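Local coordinates for protein putative hyaluronoglucosaminidase (Clostridium perfringens, PDB 6PWI) that probably hydrolyses terminal N-acetylhexosamine residues of glycans as a family 84 glycoside hydrolase, here as a catalytic barrel with flanking domains cut from a longer secreted, cell-wall-anchored protein, at residues S222-R226 / D261-F265; A304-V308 / Y347-T353. One frame throughout, in Å; residues are numbered along the deposited sequence.

Contact 1: S222-R226 / D261-F265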
loop_
_atom_site.group_PDB
_atom_site.type_symbol
_atom_site.label_atom_id
_atom_site.label_comp_id
_atom_site.label_asym_id
_atom_site.label_seq_id
_atom_site.Cartn_x
_atom_site.Cartn_y
_atom_site.Cartn_z
ATOM N N SER A 222 -9.300 -7.845 -21.425
ATOM C CA SER A 222 -8.701 -9.136 -21.708
ATOM C C SER A 222 -9.766 -10.043 -22.314
ATOM O O SER A 222 -10.846 -10.170 -21.742
ATOM C CB SER A 222 -8.161 -9.730 -20.426
ATOM O OG SER A 222 -7.670 -11.043 -20.635
ATOM N N LEU A 223 -9.456 -10.688 -23.445
ATOM C CA LEU A 223 -10.375 -11.598 -24.127
ATOM C C LEU A 223 -11.356 -10.821 -25.005
ATOM O O LEU A 223 -11.409 -11.042 -26.210
ATOM C CB LEU A 223 -11.108 -12.530 -23.148
ATOM C CG LEU A 223 -10.712 -14.010 -23.194
ATOM C CD1 LEU A 223 -11.520 -14.824 -22.192
ATOM C CD2 LEU A 223 -10.880 -14.592 -24.592
ATOM N N LYS A 224 -12.130 -9.922 -24.394
ATOM C CA LYS A 224 -13.016 -9.044 -25.140
ATOM C C LYS A 224 -12.399 -7.650 -25.211
ATOM O O LYS A 224 -13.117 -6.653 -25.207
ATOM C CB LYS A 224 -14.409 -8.983 -24.498
ATOM C CG LYS A 224 -15.233 -10.266 -24.531
ATOM C CD LYS A 224 -16.722 -9.989 -24.424
ATOM C CE LYS A 224 -17.577 -11.226 -24.236
ATOM N NZ LYS A 224 -17.606 -11.666 -22.818
ATOM N N TRP A 225 -11.064 -7.587 -25.294
ATOM C CA TRP A 225 -10.375 -6.306 -25.280
ATOM C C TRP A 225 -10.730 -5.465 -26.504
ATOM O O TRP A 225 -10.611 -4.243 -26.459
ATOM C CB TRP A 225 -8.859 -6.463 -25.113
ATOM C CG TRP A 225 -8.153 -7.168 -26.231
ATOM C CD1 TRP A 225 -7.776 -8.479 -26.253
ATOM C CD2 TRP A 225 -7.701 -6.602 -27.477
ATOM N NE1 TRP A 225 -7.129 -8.772 -27.425
ATOM C CE2 TRP A 225 -7.073 -7.642 -28.200
ATOM C CE3 TRP A 225 -7.771 -5.331 -28.061
ATOM C CZ2 TRP A 225 -6.518 -7.445 -29.466
ATOM C CZ3 TRP A 225 -7.220 -5.136 -29.311
ATOM C CH2 TRP A 225 -6.604 -6.179 -30.004
ATOM N N ARG A 226 -11.172 -6.128 -27.582
ATOM C CA ARG A 226 -11.499 -5.445 -28.824
ATOM C C ARG A 226 -12.768 -4.616 -28.652
ATOM O O ARG A 226 -12.856 -3.504 -29.170
ATOM C CB ARG A 226 -11.639 -6.447 -29.972
ATOM C CG ARG A 226 -10.310 -6.851 -30.587
ATOM C CD ARG A 226 -10.491 -8.116 -31.395
ATOM N NE ARG A 226 -9.209 -8.531 -31.945
ATOM C CZ ARG A 226 -8.537 -9.613 -31.566
ATOM N NH1 ARG A 226 -9.039 -10.413 -30.641
ATOM N NH2 ARG A 226 -7.371 -9.897 -32.122
ATOM N N ASP A 261 -6.652 -15.589 -28.859
ATOM C CA ASP A 261 -7.484 -14.854 -29.801
ATOM C C ASP A 261 -6.970 -13.424 -29.945
ATOM O O ASP A 261 -7.646 -12.585 -30.531
ATOM C CB ASP A 261 -8.945 -14.788 -29.340
ATOM C CG ASP A 261 -9.465 -16.052 -28.671
ATOM O OD1 ASP A 261 -9.275 -17.150 -29.253
ATOM O OD2 ASP A 261 -10.061 -15.928 -27.572
ATOM N N GLY A 262 -5.777 -13.156 -29.405
ATOM C CA GLY A 262 -5.272 -11.798 -29.290
ATOM C C GLY A 262 -4.729 -11.235 -30.602
ATOM O O GLY A 262 -4.893 -11.821 -31.672
ATOM N N MET A 263 -4.084 -10.072 -30.480
ATOM C CA MET A 263 -3.395 -9.364 -31.543
ATOM C C MET A 263 -2.898 -10.337 -32.611
ATOM O O MET A 263 -2.102 -11.230 -32.331
ATOM C CB MET A 263 -2.198 -8.628 -30.939
ATOM C CG MET A 263 -1.823 -7.381 -31.679
ATOM S SD MET A 263 -2.955 -6.049 -31.282
ATOM C CE MET A 263 -2.314 -4.790 -32.383
ATOM N N ASN A 264 -3.361 -10.120 -33.847
ATOM C CA ASN A 264 -3.076 -10.984 -34.986
ATOM C C ASN A 264 -1.899 -10.420 -35.785
ATOM O O ASN A 264 -1.998 -9.362 -36.407
ATOM C CB ASN A 264 -4.335 -11.175 -35.834
ATOM C CG ASN A 264 -4.208 -12.218 -36.925
ATOM O OD1 ASN A 264 -3.112 -12.658 -37.270
ATOM N ND2 ASN A 264 -5.339 -12.611 -37.485
ATOM N N PHE A 265 -0.783 -11.158 -35.772
ATOM C CA PHE A 265 0.447 -10.741 -36.426
ATOM C C PHE A 265 0.655 -11.540 -37.714
ATOM O O PHE A 265 1.776 -11.628 -38.216
ATOM C CB PHE A 265 1.634 -10.885 -35.466
ATOM C CG PHE A 265 1.662 -9.895 -34.328
ATOM C CD1 PHE A 265 2.283 -8.662 -34.474
ATOM C CD2 PHE A 265 1.070 -10.194 -33.109
ATOM C CE1 PHE A 265 2.316 -7.750 -33.429
ATOM C CE2 PHE A 265 1.099 -9.282 -32.066
ATOM C CZ PHE A 265 1.719 -8.062 -32.227
#

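Contact 2: A304-V308 / Y347-T353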
loop_
_atom_site.group_PDB
_atom_site.type_symbol
_atom_site.label_atom_id
_atom_site.label_comp_id
_atom_site.label_asym_id
_atom_site.label_seq_id
_atom_site.Cartn_x
_atom_site.Cartn_y
_atom_site.Cartn_z
ATOM N N ALA A 304 8.335 -12.791 -28.855
ATOM C CA ALA A 304 8.666 -11.582 -28.115
ATOM C C ALA A 304 8.778 -10.382 -29.054
ATOM O O ALA A 304 8.493 -9.251 -28.656
ATOM C CB ALA A 304 9.956 -11.793 -27.365
ATOM N N ASN A 305 9.210 -10.642 -30.294
ATOM C CA ASN A 305 9.396 -9.616 -31.307
ATOM C C ASN A 305 8.096 -8.859 -31.534
ATOM O O ASN A 305 8.102 -7.638 -31.691
ATOM C CB ASN A 305 9.884 -10.215 -32.623
ATOM C CG ASN A 305 11.393 -10.253 -32.692
ATOM O OD1 ASN A 305 12.065 -9.348 -32.194
ATOM N ND2 ASN A 305 11.932 -11.297 -33.302
ATOM N N ASN A 306 6.990 -9.606 -31.547
ATOM C CA ASN A 306 5.679 -9.036 -31.796
ATOM C C ASN A 306 5.305 -8.073 -30.672
ATOM O O ASN A 306 4.782 -6.990 -30.934
ATOM C CB ASN A 306 4.650 -10.135 -32.063
ATOM C CG ASN A 306 4.891 -10.815 -33.395
ATOM O OD1 ASN A 306 5.537 -10.253 -34.282
ATOM N ND2 ASN A 306 4.374 -12.025 -33.547
ATOM N N GLN A 307 5.603 -8.480 -29.427
ATOM C CA GLN A 307 5.305 -7.682 -28.252
ATOM C C GLN A 307 5.999 -6.327 -28.368
ATOM O O GLN A 307 5.401 -5.300 -28.063
ATOM C CB GLN A 307 5.658 -8.457 -26.982
ATOM C CG GLN A 307 4.713 -9.623 -26.715
ATOM C CD GLN A 307 5.266 -10.643 -25.750
ATOM O OE1 GLN A 307 5.950 -10.312 -24.785
ATOM N NE2 GLN A 307 4.955 -11.905 -25.997
ATOM N N VAL A 308 7.243 -6.334 -28.864
ATOM C CA VAL A 308 8.002 -5.112 -29.080
ATOM C C VAL A 308 7.331 -4.270 -30.170
ATOM O O VAL A 308 7.135 -3.066 -29.992
ATOM C CB VAL A 308 9.478 -5.408 -29.408
ATOM C CG1 VAL A 308 10.259 -4.134 -29.712
ATOM C CG2 VAL A 308 10.143 -6.176 -28.282
ATOM N N TYR A 347 14.266 -13.938 -24.472
ATOM C CA TYR A 347 13.040 -13.182 -24.292
ATOM C C TYR A 347 13.354 -11.818 -23.677
ATOM O O TYR A 347 12.933 -10.795 -24.209
ATOM C CB TYR A 347 11.992 -13.975 -23.504
ATOM C CG TYR A 347 10.746 -13.171 -23.235
ATOM C CD1 TYR A 347 9.670 -13.203 -24.109
ATOM C CD2 TYR A 347 10.671 -12.320 -22.140
ATOM C CE1 TYR A 347 8.540 -12.429 -23.896
ATOM C CE2 TYR A 347 9.546 -11.543 -21.906
ATOM C CZ TYR A 347 8.480 -11.595 -22.790
ATOM O OH TYR A 347 7.376 -10.826 -22.565
ATOM N N LEU A 348 14.110 -11.806 -22.570
ATOM C CA LEU A 348 14.349 -10.573 -21.834
ATOM C C LEU A 348 15.200 -9.616 -22.667
ATOM O O LEU A 348 14.974 -8.410 -22.644
ATOM C CB LEU A 348 14.981 -10.873 -20.467
ATOM C CG LEU A 348 14.083 -11.598 -19.458
ATOM C CD1 LEU A 348 14.844 -11.923 -18.182
ATOM C CD2 LEU A 348 12.829 -10.796 -19.132
ATOM N N LYS A 349 16.158 -10.162 -23.425
ATOM C CA LYS A 349 17.019 -9.367 -24.286
ATOM C C LYS A 349 16.167 -8.649 -25.331
ATOM O O LYS A 349 16.401 -7.471 -25.612
ATOM C CB LYS A 349 18.094 -10.258 -24.912
ATOM C CG LYS A 349 19.181 -9.559 -25.718
ATOM C CD LYS A 349 20.220 -10.549 -26.201
ATOM C CE LYS A 349 20.821 -10.224 -27.552
ATOM N NZ LYS A 349 21.998 -9.335 -27.423
ATOM N N THR A 350 15.161 -9.350 -25.877
ATOM C CA THR A 350 14.306 -8.767 -26.901
ATOM C C THR A 350 13.404 -7.680 -26.321
ATOM O O THR A 350 13.291 -6.595 -26.898
ATOM C CB THR A 350 13.462 -9.831 -27.603
ATOM O OG1 THR A 350 14.407 -10.723 -28.185
ATOM C CG2 THR A 350 12.595 -9.249 -28.694
ATOM N N ILE A 351 12.743 -8.012 -25.203
ATOM C CA ILE A 351 11.857 -7.131 -24.459
ATOM C C ILE A 351 12.583 -5.823 -24.152
ATOM O O ILE A 351 11.990 -4.752 -24.206
ATOM C CB ILE A 351 11.346 -7.862 -23.197
ATOM C CG1 ILE A 351 10.262 -8.882 -23.551
ATOM C CG2 ILE A 351 10.872 -6.919 -22.107
ATOM C CD1 ILE A 351 9.271 -8.416 -24.601
ATOM N N GLY A 352 13.886 -5.925 -23.883
ATOM C CA GLY A 352 14.700 -4.771 -23.544
ATOM C C GLY A 352 14.967 -3.841 -24.727
ATOM O O GLY A 352 15.502 -2.752 -24.536
ATOM N N THR A 353 14.600 -4.268 -25.942
ATOM C CA THR A 353 14.786 -3.423 -27.114
ATOM C C THR A 353 13.548 -2.565 -27.379
ATOM O O THR A 353 13.560 -1.763 -28.308
ATOM C CB THR A 353 15.177 -4.205 -28.376
ATOM O OG1 THR A 353 14.041 -4.949 -28.816
ATOM C CG2 THR A 353 16.376 -5.104 -28.175
#

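Contact 1: S222-R226 / D261-F265
The guanidinium of R226 has D261 O and G262 O at its edge and, on one face, W225 CZ2, 3.6 Å above the plane and over its centre. The indole in turn carries R226 CG on one face, toward the rim, while G262 CA and M263 N lie at the ring's edge, the latter 3.7 Å from W225 CZ2. R226 NH1 reaches D261 O at 2.6 Å, close to the guanidinium plane and with an N-H...O angle of 157°. R226 NH2 adds weak bonds to D261 O (3.1 Å) and G262 O (3.2 Å), and it also forms a salt bridge with D274 of helix 268-286. The side chain is extended from CG to NE, which carries the charge across to the second loop. Both segments belong to loops that follow strands of the (β/α)8 barrel, 210-213 and 250-255, so the arginine ties two successive β-to-α loops together. Farther along, M263 SD makes a Met-aromatic contact, 4.9 Å from the centroid of the W225 six-membered ring and 57° off its normal. A bend at chi2 (77°) directs this sulfur to W225 CH2. On the other flank L223 CD2 lies 3.4 Å from D261 OD2.

Contact 2: A304-V308 / Y347-T353
Q307 and Y347 make the polar contact between helix 304-321 and helix 346-351: Y347 OH donates to Q307 OE1 over 2.7 Å. The hydroxyl lies in the carbonyl plane of the amide with a C=O...O angle of 153°, and OE1 sits at the ring's edge, near its plane. The two side chains meet at about a right angle. The ring of Y347 swings across to helix 304-321 because chi1 (176°) sets CG opposite the backbone N, and there A304 CB approaches it obliquely, 3.6 Å from Y347 CD1.

Beside this pair methyl groups do most of the touching, some of them against polar oxygens. T350 CG2 touches both A304 CB (3.9 Å) and N305 OD1 (3.5 Å), and V308 CG2 comes within 3.5 Å of T350 O. I351 CD1 approaches Q307 OE1 to 3.8 Å, while I351 CG1 covers one face of the Y347 ring near its rim.

Further out, T353 shapes the turn that follows the second helix: T353 OG1 donates to T350 O at 2.6 Å, and the backbone N of T353 bonds to the same carbonyl. T350 OG1 bonds back to E346 O, within its own helix. The axes of 304-308 and 347-351 run nearly parallel (18° apart, 9.2 Å at closest approach), as neighbouring helices around a (β/α)8 barrel do. F329 of strand 328-330 touches Q307, Y347 and I351, placing barrel wall beneath the pair.

K332 N donates to Y347 OH, so the hydroxyl accepts there and gives its own proton to Q307 OE1. Two bonds of opposite sense probably hold the hydroxyl in place, and the modelled orientation of the Q307 amide is consistent with this.

In the fold
Contact 1 precedes contact 2 along the chain, and both lie in the (β/α)8 barrel domain, the β-N-acetylglucosaminidase part of the chain. Contact 1 joins the loops after strands 210-213 and 250-255; contact 2 joins helix 304-321, after strand 293-296, to helix 346-351, after strand 328-330. Together they link elements following four consecutive strands of the barrel. Their centres are about 19 Å apart, yet they touch where F265 CG packs 3.5 Å from N306 CG. The predicted proton donor D299 follows strand 293-296, with the side chains of L223 and Q307 about 8 Å and 9 Å from its own, so both contacts probably border the active-site end of the barrel.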